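Local coordinates for protein 1H-3-hydroxy-4-oxoquinoline 2,4-dioxygenase (Pseudomonas putida, PDB 3IBT) that cleaves the heterocyclic ring of 3-hydroxy-1H-quinolin-4-one with dioxygen, without any cofactor, giving N-formylanthranilate and carbon monoxide, at residues H96-E106 and N188-M199. Residues are numbered along the deposited sequence; the frame is centred on the assembly and turned at random.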
# COMPACT_ATOMS: atom_id res chain seq x y z
N HIS A 96 -1.04 -0.92 4.26
CA HIS A 96 -2.33 -0.34 4.64
C HIS A 96 -2.82 0.70 3.65
O HIS A 96 -3.94 1.24 3.79
CB HIS A 96 -2.37 0.07 6.11
CG HIS A 96 -1.94 -1.03 7.01
ND1 HIS A 96 -2.73 -2.14 7.26
CD2 HIS A 96 -0.76 -1.26 7.64
CE1 HIS A 96 -2.09 -2.98 8.05
NE2 HIS A 96 -0.89 -2.47 8.31
N GLY A 97 -2.00 0.93 2.61
CA GLY A 97 -2.44 1.65 1.42
C GLY A 97 -3.58 0.89 0.75
O GLY A 97 -4.39 1.48 0.05
N CYS A 98 -3.66 -0.41 0.97
CA CYS A 98 -4.69 -1.21 0.36
C CYS A 98 -6.12 -0.86 0.75
O CYS A 98 -7.01 -0.83 -0.14
CB CYS A 98 -4.40 -2.66 0.69
SG CYS A 98 -2.68 -3.10 0.20
N TRP A 99 -6.37 -0.63 2.04
CA TRP A 99 -7.62 -0.03 2.49
C TRP A 99 -8.05 1.11 1.52
O TRP A 99 -9.22 1.16 1.13
CB TRP A 99 -7.52 0.55 3.91
CG TRP A 99 -7.16 -0.39 4.96
CD1 TRP A 99 -5.94 -0.52 5.57
CD2 TRP A 99 -8.03 -1.37 5.55
NE1 TRP A 99 -5.99 -1.55 6.49
CE2 TRP A 99 -7.25 -2.09 6.49
CE3 TRP A 99 -9.37 -1.74 5.35
CZ2 TRP A 99 -7.78 -3.14 7.25
CZ3 TRP A 99 -9.90 -2.80 6.11
CH2 TRP A 99 -9.10 -3.49 7.04
N VAL A 100 -7.13 2.01 1.16
CA VAL A 100 -7.43 3.07 0.16
C VAL A 100 -7.76 2.49 -1.25
O VAL A 100 -8.77 2.82 -1.87
CB VAL A 100 -6.25 4.10 0.06
CG1 VAL A 100 -6.52 5.19 -0.96
CG2 VAL A 100 -5.90 4.68 1.45
N ASN A 101 -6.89 1.62 -1.74
CA ASN A 101 -7.10 0.87 -2.97
C ASN A 101 -8.52 0.28 -3.09
O ASN A 101 -9.26 0.59 -4.04
CB ASN A 101 -6.04 -0.23 -3.04
CG ASN A 101 -5.99 -0.92 -4.39
OD1 ASN A 101 -6.95 -0.86 -5.18
ND2 ASN A 101 -4.87 -1.60 -4.66
N ILE A 102 -8.91 -0.54 -2.11
CA ILE A 102 -10.21 -1.16 -2.16
C ILE A 102 -11.35 -0.16 -2.07
O ILE A 102 -12.42 -0.36 -2.67
CB ILE A 102 -10.33 -2.27 -1.11
CG1 ILE A 102 -9.28 -3.31 -1.43
CG2 ILE A 102 -11.67 -2.97 -1.16
CD1 ILE A 102 -9.40 -3.88 -2.81
N ASP A 103 -11.14 0.93 -1.35
CA ASP A 103 -12.15 1.97 -1.27
C ASP A 103 -12.46 2.51 -2.67
O ASP A 103 -13.62 2.78 -3.03
CB ASP A 103 -11.71 3.12 -0.36
CG ASP A 103 -12.90 3.87 0.25
OD1 ASP A 103 -13.85 3.20 0.72
OD2 ASP A 103 -12.90 5.13 0.29
N VAL A 104 -11.41 2.64 -3.47
CA VAL A 104 -11.57 3.25 -4.77
C VAL A 104 -12.23 2.24 -5.69
O VAL A 104 -13.12 2.59 -6.44
CB VAL A 104 -10.25 3.78 -5.30
CG1 VAL A 104 -10.37 4.12 -6.75
CG2 VAL A 104 -9.83 4.98 -4.50
N CYS A 105 -11.84 0.98 -5.57
CA CYS A 105 -12.51 -0.07 -6.34
C CYS A 105 -13.98 -0.08 -6.02
O CYS A 105 -14.79 -0.47 -6.86
CB CYS A 105 -11.92 -1.43 -6.04
SG CYS A 105 -10.36 -1.78 -6.88
N GLU A 106 -14.32 0.34 -4.80
CA GLU A 106 -15.71 0.37 -4.36
C GLU A 106 -16.40 1.68 -4.74
O GLU A 106 -17.60 1.67 -5.00
CB GLU A 106 -15.82 0.15 -2.84
CG GLU A 106 -17.24 -0.24 -2.34
CD GLU A 106 -17.46 -0.03 -0.83
OE1 GLU A 106 -16.46 0.06 -0.08
OE2 GLU A 106 -18.64 0.03 -0.37
N ASN A 188 -9.66 0.86 10.81
CA ASN A 188 -10.15 0.05 9.70
C ASN A 188 -10.36 -1.40 10.12
O ASN A 188 -11.38 -2.02 9.77
CB ASN A 188 -9.18 0.11 8.53
CG ASN A 188 -9.00 1.50 7.99
OD1 ASN A 188 -9.96 2.16 7.62
ND2 ASN A 188 -7.76 1.97 7.95
N TYR A 189 -9.43 -1.95 10.86
CA TYR A 189 -9.65 -3.30 11.35
C TYR A 189 -10.93 -3.46 12.15
O TYR A 189 -11.64 -4.45 11.97
CB TYR A 189 -8.45 -3.80 12.13
CG TYR A 189 -7.38 -4.28 11.20
CD1 TYR A 189 -6.43 -3.40 10.73
CD2 TYR A 189 -7.35 -5.60 10.76
CE1 TYR A 189 -5.47 -3.83 9.87
CE2 TYR A 189 -6.38 -6.02 9.91
CZ TYR A 189 -5.44 -5.12 9.47
OH TYR A 189 -4.47 -5.51 8.60
N ARG A 190 -11.23 -2.44 12.96
CA ARG A 190 -12.39 -2.38 13.85
C ARG A 190 -13.65 -2.24 13.06
O ARG A 190 -14.69 -2.68 13.49
CB ARG A 190 -12.30 -1.16 14.76
CG ARG A 190 -11.08 -1.13 15.63
CD ARG A 190 -11.37 -1.39 17.13
NE ARG A 190 -10.20 -1.04 17.94
CZ ARG A 190 -9.73 0.21 18.10
NH1 ARG A 190 -10.32 1.30 17.53
NH2 ARG A 190 -8.65 0.39 18.84
N THR A 191 -13.57 -1.59 11.91
CA THR A 191 -14.73 -1.42 11.07
C THR A 191 -15.07 -2.71 10.32
O THR A 191 -16.22 -3.16 10.32
CB THR A 191 -14.49 -0.24 10.12
OG1 THR A 191 -14.28 0.92 10.93
CG2 THR A 191 -15.66 -0.00 9.14
N TRP A 192 -14.06 -3.32 9.71
CA TRP A 192 -14.26 -4.35 8.69
C TRP A 192 -13.95 -5.71 9.22
O TRP A 192 -14.39 -6.73 8.66
CB TRP A 192 -13.38 -4.06 7.51
CG TRP A 192 -13.69 -2.74 6.86
CD1 TRP A 192 -12.98 -1.59 6.95
CD2 TRP A 192 -14.82 -2.45 6.02
NE1 TRP A 192 -13.60 -0.59 6.24
CE2 TRP A 192 -14.73 -1.09 5.66
CE3 TRP A 192 -15.91 -3.21 5.55
CZ2 TRP A 192 -15.67 -0.46 4.84
CZ3 TRP A 192 -16.84 -2.59 4.73
CH2 TRP A 192 -16.72 -1.22 4.39
N GLY A 193 -13.18 -5.72 10.32
CA GLY A 193 -12.74 -6.97 10.93
C GLY A 193 -11.39 -7.28 10.34
O GLY A 193 -10.41 -7.40 11.08
N SER A 194 -11.30 -7.39 9.01
CA SER A 194 -10.05 -7.75 8.38
C SER A 194 -10.13 -7.34 6.95
O SER A 194 -11.22 -7.23 6.39
CB SER A 194 -9.92 -9.27 8.39
OG SER A 194 -10.97 -9.81 7.62
N PRO A 195 -8.98 -7.16 6.31
CA PRO A 195 -8.94 -7.10 4.86
C PRO A 195 -9.82 -8.15 4.20
O PRO A 195 -10.54 -7.83 3.28
CB PRO A 195 -7.51 -7.37 4.56
CG PRO A 195 -6.80 -6.79 5.66
CD PRO A 195 -7.64 -6.96 6.88
N LEU A 196 -9.78 -9.41 4.62
CA LEU A 196 -10.63 -10.41 3.98
C LEU A 196 -12.14 -10.10 4.01
O LEU A 196 -12.85 -10.34 3.02
CB LEU A 196 -10.39 -11.80 4.56
CG LEU A 196 -9.04 -12.36 4.13
CD1 LEU A 196 -8.62 -13.34 5.24
CD2 LEU A 196 -9.10 -13.00 2.71
N ASP A 197 -12.64 -9.61 5.15
CA ASP A 197 -14.03 -9.23 5.28
C ASP A 197 -14.31 -7.99 4.48
O ASP A 197 -15.32 -7.90 3.80
CB ASP A 197 -14.38 -8.93 6.74
CG ASP A 197 -14.37 -10.17 7.61
OD1 ASP A 197 -13.89 -11.22 7.15
OD2 ASP A 197 -14.87 -10.12 8.75
N ARG A 198 -13.43 -7.01 4.57
CA ARG A 198 -13.55 -5.85 3.70
C ARG A 198 -13.89 -6.27 2.26
O ARG A 198 -14.94 -5.88 1.73
CB ARG A 198 -12.26 -5.02 3.76
CG ARG A 198 -12.18 -3.87 2.83
CD ARG A 198 -13.42 -3.07 2.92
NE ARG A 198 -13.29 -1.75 2.30
CZ ARG A 198 -14.22 -1.23 1.51
NH1 ARG A 198 -14.08 -0.02 0.99
NH2 ARG A 198 -15.31 -1.95 1.23
N MSE A 199 -13.03 -7.11 1.68
CA MSE A 199 -13.08 -7.50 0.28
C MSE A 199 -14.32 -8.32 -0.00
O MSE A 199 -15.04 -8.10 -0.99
CB MSE A 199 -11.80 -8.28 -0.11
CG MSE A 199 -10.53 -7.40 -0.20
SE MSE A 199 -8.78 -8.26 -0.70
CE MSE A 199 -8.42 -9.38 0.92
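E106 OE1 takes two hydrogen bonds from the guanidinium of R198, from NH1 at 2.6 Å and from NH2. OE1 lies in the guanidinium plane, but the planes of carboxylate and guanidinium are 74° apart. R198 NH1 also forms a longer salt bridge to D103 OD1, 3.2 Å. This network ties helix 97-106, which follows the nucleophile-elbow position of the alpha/beta-hydrolase fold, to helix 195-199. The axes of segments 97-106 and 195-199 run almost parallel and come within 11.1 Å at their closest. I102 CG2 lies over one guanidinium face and W192 CZ2 over the opposite face, which should keep the group from turning. The chain of R198 reaches this slot by a bend at chi2 (49°).

W99 is the apolar knob, set among N188, Y189, P195 and R198. N188 CB sits over the centre of its six-membered ring, 3.4 Å from the centroid, in a CH-pi contact. The indole edge points at the face of Y189 in a T-shaped pair, with CZ2 3.6 Å from Y189 CE1. An alanine at W99 is likely to open a gap between the helices and leave the Y189 face without the indole edge. The Y189 hydroxyl bonds to L122 O. The edge of the H96 ring, close to the probable substrate-binding residues S95 and W30, meets that hydroxyl, CE1 to Y189 OH 3.5 Å.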